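Local coordinates for protein Amuc_1102 (Akkermansia muciniphila, PDB 7DSZ) that is of uncertain function but adopts an immunoglobulin-like fold related to archaeal type IV pilus proteins, consistent with a pilus-associated role, at residues Thr11-Arg20 against Glu61-Asp72. Residues are numbered along the deposited sequence; the frame is centred on the assembly and turned at random.
Sequences TTSNPRMQVR and EAAPTPKSGYID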
loop_
_atom_site.group_PDB
_atom_site.type_symbol
_atom_site.label_atom_id
_atom_site.label_comp_id
_atom_site.label_asym_id
_atom_site.label_seq_id
_atom_site.Cartn_x
_atom_site.Cartn_y
_atom_site.Cartn_z
ATOM N N THR C 11 -24.722 -0.390 7.169
ATOM C CA THR C 11 -24.371 -1.078 8.403
ATOM C C THR C 11 -24.803 -2.545 8.345
ATOM O O THR C 11 -25.897 -2.874 7.870
ATOM C CB THR C 11 -25.012 -0.360 9.606
ATOM O OG1 THR C 11 -24.791 -1.113 10.809
ATOM C CG2 THR C 11 -26.518 -0.148 9.394
ATOM N N THR C 12 -23.910 -3.435 8.795
ATOM C CA THR C 12 -24.238 -4.846 8.995
ATOM C C THR C 12 -24.969 -5.089 10.308
ATOM O O THR C 12 -25.277 -6.241 10.642
ATOM C CB THR C 12 -22.968 -5.706 8.978
ATOM O OG1 THR C 12 -22.127 -5.350 10.087
ATOM C CG2 THR C 12 -22.216 -5.509 7.699
ATOM N N SER C 13 -25.230 -4.036 11.059
ATOM C CA SER C 13 -25.733 -4.130 12.410
ATOM C C SER C 13 -27.074 -3.411 12.497
ATOM O O SER C 13 -27.656 -3.014 11.487
ATOM C CB SER C 13 -24.698 -3.550 13.369
ATOM O OG SER C 13 -24.000 -2.477 12.763
ATOM N N ASN C 14 -27.558 -3.253 13.717
ATOM C CA ASN C 14 -28.775 -2.496 13.962
ATOM C C ASN C 14 -28.625 -1.084 13.401
ATOM O O ASN C 14 -27.749 -0.336 13.861
ATOM C CB ASN C 14 -29.044 -2.463 15.464
ATOM C CG ASN C 14 -30.391 -1.863 15.809
ATOM O OD1 ASN C 14 -30.904 -1.000 15.099
ATOM N ND2 ASN C 14 -30.967 -2.314 16.918
ATOM N N PRO C 15 -29.432 -0.680 12.413
ATOM C CA PRO C 15 -29.279 0.670 11.848
ATOM C C PRO C 15 -29.764 1.767 12.775
ATOM O O PRO C 15 -29.434 2.938 12.545
ATOM C CB PRO C 15 -30.123 0.611 10.567
ATOM C CG PRO C 15 -31.160 -0.418 10.871
ATOM C CD PRO C 15 -30.477 -1.451 11.718
ATOM N N ARG C 16 -30.531 1.428 13.806
ATOM C CA ARG C 16 -30.923 2.397 14.815
ATOM C C ARG C 16 -29.879 2.560 15.914
ATOM O O ARG C 16 -30.005 3.480 16.729
ATOM C CB ARG C 16 -32.266 1.997 15.441
ATOM C CG ARG C 16 -33.434 1.867 14.452
ATOM C CD ARG C 16 -34.212 3.173 14.290
ATOM N NE ARG C 16 -33.510 4.141 13.447
ATOM C CZ ARG C 16 -33.924 5.387 13.226
ATOM N NH1 ARG C 16 -35.043 5.828 13.789
ATOM N NH2 ARG C 16 -33.216 6.195 12.443
ATOM N N MET C 17 -28.855 1.705 15.958
ATOM C CA MET C 17 -27.835 1.837 16.995
ATOM C C MET C 17 -27.126 3.183 16.883
ATOM O O MET C 17 -26.827 3.663 15.785
ATOM C CB MET C 17 -26.817 0.692 16.898
ATOM C CG MET C 17 -25.685 0.762 17.928
ATOM S SD MET C 17 -24.462 -0.570 17.697
ATOM C CE MET C 17 -24.079 -0.313 15.972
ATOM N N GLN C 18 -26.893 3.813 18.028
ATOM C CA GLN C 18 -26.142 5.050 18.097
ATOM C C GLN C 18 -24.882 4.801 18.906
ATOM O O GLN C 18 -24.809 3.879 19.719
ATOM C CB GLN C 18 -26.966 6.188 18.714
ATOM C CG GLN C 18 -28.306 6.390 18.024
ATOM C CD GLN C 18 -29.085 7.553 18.614
ATOM O OE1 GLN C 18 -28.723 8.713 18.440
ATOM N NE2 GLN C 18 -30.142 7.242 19.333
ATOM N N VAL C 19 -23.895 5.653 18.690
ATOM C CA VAL C 19 -22.549 5.443 19.192
ATOM C C VAL C 19 -22.066 6.730 19.842
ATOM O O VAL C 19 -22.325 7.826 19.331
ATOM C CB VAL C 19 -21.628 5.006 18.024
ATOM C CG1 VAL C 19 -20.182 5.160 18.373
ATOM C CG2 VAL C 19 -21.957 3.570 17.612
ATOM N N ARG C 20 -21.370 6.596 20.965
ATOM C CA ARG C 20 -20.702 7.704 21.626
ATOM C C ARG C 20 -19.224 7.390 21.799
ATOM O O ARG C 20 -18.853 6.280 22.200
ATOM C CB ARG C 20 -21.326 8.000 22.984
ATOM C CG ARG C 20 -22.757 8.509 22.859
ATOM C CD ARG C 20 -22.783 9.877 22.185
ATOM N NE ARG C 20 -24.139 10.385 21.982
ATOM C CZ ARG C 20 -24.843 10.244 20.862
ATOM N NH1 ARG C 20 -24.341 9.606 19.808
ATOM N NH2 ARG C 20 -26.064 10.755 20.791
ATOM N N GLU C 61 -18.775 3.694 23.294
ATOM C CA GLU C 61 -19.924 3.028 23.904
ATOM C C GLU C 61 -21.094 3.140 22.941
ATOM O O GLU C 61 -21.066 3.940 22.006
ATOM C CB GLU C 61 -20.283 3.633 25.275
ATOM C CG GLU C 61 -19.158 3.580 26.337
ATOM C CD GLU C 61 -18.868 2.179 26.866
ATOM O OE1 GLU C 61 -19.620 1.233 26.530
ATOM O OE2 GLU C 61 -17.893 2.032 27.641
ATOM N N ALA C 62 -22.136 2.327 23.157
ATOM C CA ALA C 62 -23.215 2.303 22.187
ATOM C C ALA C 62 -24.547 1.978 22.859
ATOM O O ALA C 62 -24.604 1.353 23.924
ATOM C CB ALA C 62 -22.947 1.280 21.068
ATOM N N ALA C 63 -25.612 2.388 22.177
ATOM C CA ALA C 63 -26.996 2.177 22.578
ATOM C C ALA C 63 -27.805 1.738 21.360
ATOM O O ALA C 63 -28.043 2.537 20.447
ATOM C CB ALA C 63 -27.563 3.462 23.192
ATOM N N PRO C 64 -28.233 0.472 21.285
ATOM C CA PRO C 64 -27.933 -0.571 22.260
ATOM C C PRO C 64 -26.548 -1.145 21.999
ATOM O O PRO C 64 -25.934 -0.803 20.987
ATOM C CB PRO C 64 -29.025 -1.614 22.001
ATOM C CG PRO C 64 -29.291 -1.484 20.544
ATOM C CD PRO C 64 -29.109 -0.018 20.207
ATOM N N THR C 65 -26.083 -1.994 22.882
ATOM C CA THR C 65 -24.747 -2.559 22.715
ATOM C C THR C 65 -24.779 -3.644 21.644
ATOM O O THR C 65 -25.621 -4.547 21.710
ATOM C CB THR C 65 -24.247 -3.103 24.041
ATOM O OG1 THR C 65 -24.220 -2.036 24.990
ATOM C CG2 THR C 65 -22.830 -3.679 23.908
ATOM N N PRO C 66 -23.911 -3.573 20.634
ATOM C CA PRO C 66 -23.939 -4.582 19.568
ATOM C C PRO C 66 -23.577 -5.953 20.116
ATOM O O PRO C 66 -22.687 -6.089 20.951
ATOM C CB PRO C 66 -22.898 -4.077 18.559
ATOM C CG PRO C 66 -21.969 -3.225 19.367
ATOM C CD PRO C 66 -22.837 -2.584 20.445
ATOM N N LYS C 67 -24.308 -6.969 19.640
ATOM C CA LYS C 67 -24.096 -8.327 20.129
ATOM C C LYS C 67 -22.666 -8.797 19.899
ATOM O O LYS C 67 -22.106 -9.515 20.740
ATOM C CB LYS C 67 -25.079 -9.288 19.460
ATOM C CG LYS C 67 -26.537 -9.005 19.798
ATOM C CD LYS C 67 -26.736 -8.894 21.295
ATOM C CE LYS C 67 -28.196 -8.647 21.637
ATOM N NZ LYS C 67 -28.363 -8.332 23.079
ATOM N N SER C 68 -22.047 -8.376 18.794
ATOM C CA SER C 68 -20.684 -8.771 18.466
ATOM C C SER C 68 -19.637 -8.086 19.336
ATOM O O SER C 68 -18.477 -8.514 19.332
ATOM C CB SER C 68 -20.402 -8.477 16.982
ATOM O OG SER C 68 -20.185 -7.075 16.762
ATOM N N GLY C 69 -20.003 -7.030 20.060
ATOM C CA GLY C 69 -19.035 -6.277 20.829
ATOM C C GLY C 69 -18.262 -5.255 20.028
ATOM O O GLY C 69 -17.338 -4.631 20.575
ATOM N N TYR C 70 -18.620 -5.063 18.759
ATOM C CA TYR C 70 -17.898 -4.188 17.843
ATOM C C TYR C 70 -18.887 -3.409 16.993
ATOM O O TYR C 70 -20.007 -3.863 16.742
ATOM C CB TYR C 70 -17.016 -4.979 16.876
ATOM C CG TYR C 70 -15.797 -5.639 17.438
ATOM C CD1 TYR C 70 -15.879 -6.830 18.158
ATOM C CD2 TYR C 70 -14.546 -5.098 17.197
ATOM C CE1 TYR C 70 -14.726 -7.450 18.638
ATOM C CE2 TYR C 70 -13.399 -5.694 17.678
ATOM C CZ TYR C 70 -13.494 -6.872 18.396
ATOM O OH TYR C 70 -12.331 -7.450 18.868
ATOM N N ILE C 71 -18.450 -2.246 16.510
ATOM C CA ILE C 71 -19.185 -1.519 15.482
ATOM C C ILE C 71 -18.417 -1.626 14.167
ATOM O O ILE C 71 -17.207 -1.885 14.138
ATOM C CB ILE C 71 -19.446 -0.040 15.843
ATOM C CG1 ILE C 71 -18.131 0.734 15.998
ATOM C CG2 ILE C 71 -20.310 0.064 17.118
ATOM C CD1 ILE C 71 -18.318 2.248 16.265
ATOM N N ASP C 72 -19.146 -1.409 13.067
ATOM C CA ASP C 72 -18.583 -1.581 11.728
ATOM C C ASP C 72 -17.373 -0.691 11.493
ATOM O O ASP C 72 -16.347 -1.151 10.977
ATOM C CB ASP C 72 -19.634 -1.269 10.667
ATOM C CG ASP C 72 -20.620 -2.385 10.474
ATOM O OD1 ASP C 72 -20.243 -3.564 10.652
ATOM O OD2 ASP C 72 -21.772 -2.064 10.119
HETATM O O HOH W 1 -21.953 -0.937 13.295
HETATM O O HOH W 2 -30.120 4.141 19.977
#
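Asp72 turns its carboxylate onto the Thr11-Thr12 loop, where three bonds hold it. Asp72 OD1 offers its syn lone pair to Thr12 OG1 at 2.7 Å; Asp72 OD2 takes Thr12 N on its syn side, slightly out of the carboxylate plane, and Thr11 OG1 nearly end-on at 3.2 Å. With two donors from this loop on OD2 and one on OD1, the carboxylate's rotation is probably fixed. Thr11 OG1, anti to its own nitrogen (chi1 174°), also accepts from Ser13 N, forming an ST turn, while a water joins Ser13 OG to Asp72 N. Because OD1 is also salt-bridged to Arg122 of a second subunit, an alanine in place of Asp72 would probably leave that arginine without this carboxylate and the threonine loop free to shift.

Beyond this polar end, Met17 runs extended to SD and then bends (chi3 53°), setting SD 3.8 Å from Pro66 CD, the two side chains crossing at about a right angle, and CE 4.0 Å from Ile71 CG2. Val19 meets Ile71 tip to tip, CG2 to CG2 at 3.9 Å; Tyr143 also touches Met17, Val19 and Ile71. Paired, near-straight N-H...O bonds link Gln18 with Ala63 and Arg20 with Glu61. Strands 18-32 and 50-63 thus pair antiparallel, while Ile71 on strand 70-83 packs from the other sheet: the facing-sheet arrangement of an immunoglobulin-like beta sandwich.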